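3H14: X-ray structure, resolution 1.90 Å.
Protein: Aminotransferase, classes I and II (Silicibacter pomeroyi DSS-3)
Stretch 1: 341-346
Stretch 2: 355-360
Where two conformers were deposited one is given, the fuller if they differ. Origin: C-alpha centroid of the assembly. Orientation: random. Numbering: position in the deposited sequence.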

# COMPACT_ATOMS: atom_id res chain seq x y z
N ALA A 341 -17.77 2.32 8.39
CA ALA A 341 -16.67 3.28 8.21
C ALA A 341 -16.02 3.05 6.86
O ALA A 341 -15.68 1.96 6.56
CB ALA A 341 -15.61 3.15 9.34
N VAL A 342 -15.95 4.09 6.06
CA VAL A 342 -15.32 4.06 4.75
C VAL A 342 -14.44 5.29 4.64
O VAL A 342 -14.58 6.23 5.42
CB VAL A 342 -16.36 3.99 3.60
CG1 VAL A 342 -17.31 2.77 3.82
CG2 VAL A 342 -17.11 5.29 3.47
N THR A 343 -13.54 5.32 3.65
CA THR A 343 -12.56 6.40 3.54
C THR A 343 -12.83 7.32 2.36
O THR A 343 -12.87 6.85 1.23
CB THR A 343 -11.15 5.84 3.32
OG1 THR A 343 -10.83 4.90 4.38
CG2 THR A 343 -10.14 6.98 3.31
N PRO A 344 -12.95 8.62 2.60
CA PRO A 344 -13.10 9.50 1.46
C PRO A 344 -11.87 9.47 0.55
O PRO A 344 -10.75 9.23 1.03
CB PRO A 344 -13.23 10.88 2.09
CG PRO A 344 -13.53 10.67 3.49
CD PRO A 344 -13.04 9.34 3.88
N GLY A 345 -12.07 9.71 -0.75
CA GLY A 345 -11.00 9.69 -1.71
C GLY A 345 -9.99 10.82 -1.64
O GLY A 345 -8.92 10.68 -2.23
N LEU A 346 -10.30 11.91 -0.92
CA LEU A 346 -9.44 13.10 -0.92
C LEU A 346 -7.97 12.83 -0.51
O LEU A 346 -7.07 13.44 -1.10
CB LEU A 346 -10.03 14.20 -0.05
CG LEU A 346 -11.31 14.83 -0.59
CD1 LEU A 346 -12.54 14.16 0.07
CD2 LEU A 346 -11.31 16.32 -0.35
N GLY A 355 -15.06 13.21 -5.18
CA GLY A 355 -16.01 12.34 -5.88
C GLY A 355 -15.73 10.86 -5.81
O GLY A 355 -16.27 10.07 -6.61
N THR A 356 -14.83 10.44 -4.90
CA THR A 356 -14.50 9.04 -4.81
C THR A 356 -14.48 8.54 -3.34
O THR A 356 -14.39 9.34 -2.41
CB THR A 356 -13.14 8.70 -5.50
OG1 THR A 356 -12.07 9.36 -4.79
CG2 THR A 356 -13.08 9.22 -6.97
N LEU A 357 -14.58 7.23 -3.19
CA LEU A 357 -14.47 6.54 -1.91
C LEU A 357 -13.59 5.31 -2.02
O LEU A 357 -13.58 4.65 -3.05
CB LEU A 357 -15.85 6.02 -1.45
CG LEU A 357 -16.89 6.86 -0.75
CD1 LEU A 357 -18.06 5.96 -0.38
CD2 LEU A 357 -16.40 7.56 0.50
N ARG A 358 -12.91 4.95 -0.93
CA ARG A 358 -12.20 3.69 -0.86
C ARG A 358 -12.86 2.79 0.19
O ARG A 358 -13.06 3.22 1.30
CB ARG A 358 -10.72 3.89 -0.48
CG ARG A 358 -9.90 2.64 -0.67
CD ARG A 358 -8.55 2.67 0.04
NE ARG A 358 -8.68 2.58 1.51
CZ ARG A 358 -7.64 2.65 2.34
NH1 ARG A 358 -6.41 2.78 1.86
NH2 ARG A 358 -7.82 2.61 3.64
N PHE A 359 -13.19 1.56 -0.19
CA PHE A 359 -13.63 0.53 0.74
C PHE A 359 -12.47 -0.39 0.97
O PHE A 359 -11.74 -0.69 0.04
CB PHE A 359 -14.76 -0.31 0.14
CG PHE A 359 -15.98 0.47 -0.20
CD1 PHE A 359 -17.03 0.57 0.73
CD2 PHE A 359 -16.10 1.11 -1.43
CE1 PHE A 359 -18.17 1.28 0.43
CE2 PHE A 359 -17.25 1.82 -1.75
CZ PHE A 359 -18.29 1.92 -0.83
N SER A 360 -12.32 -0.89 2.19
CA SER A 360 -11.38 -1.94 2.50
C SER A 360 -12.17 -3.19 2.85
O SER A 360 -13.16 -3.10 3.54
CB SER A 360 -10.45 -1.55 3.67
OG SER A 360 -9.65 -2.69 4.03
O HOH W 1 -11.02 2.14 2.96

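Two short antiparallel segments are joined by a backbone ladder, and the side chains are fitted around it. Thr-343 and Arg-358 form the hydrogen-bonded pair: Arg-358 N donates to Thr-343 O at 2.9 Å and nearly straight, while Thr-343 N reaches Arg-358 O at 3.2 Å. The next pair, Pro-344 with Leu-357, is a non-hydrogen-bonded one, a position where a proline, lacking an amide hydrogen, costs the ladder nothing. Beyond it Gly-345 N donates to Thr-356 O at 2.9 Å, with a more bent angle of 142°.

Thr-343 and Arg-358 send their side chains to the same face of the sheet. Thr-343 takes chi1 m, and Arg-358 runs t, t through chi2 before chi3 turns to p. Their direct approach is loose, OG1 of Thr-343 lying 3.9 Å from NH2 of Arg-358, but water 1 bridges the two residues. The O of water 1 accepts from Thr-343 OG1 (3.1 Å) and from Arg-358 NE (2.8 Å), and donates to Arg-358 O (2.8 Å), so it ties both side chains to the carbonyl of Arg-358. The outer guanidinium nitrogens are satisfied elsewhere in the structure.

Val-342 supplies the apolar grip. Its CB points toward the partner stretch, and with chi1 m its two methyls divide the work: CG2 meets Leu-357 CD2 at 3.8 Å, and CG1 meets Phe-359 CE1 at 3.8 Å. Leu-357 leaves its backbone sideways and Phe-359 leaves away, yet the m, t rotamer of the one and chi1 m of the other bring their ends nearer. Leu-357 CD2 also lies 3.9 Å from Pro-344 CA.

Glycine suits position 345 for a steric reason: an ideal CB on Gly-345 would clash with Thr-356 OG1, which chi1 p places beside it. Altogether the two stretches bury 362 Å², both sides summed, with Val-342, Thr-343 and Arg-358 covered most; all three are buried in the whole assembly.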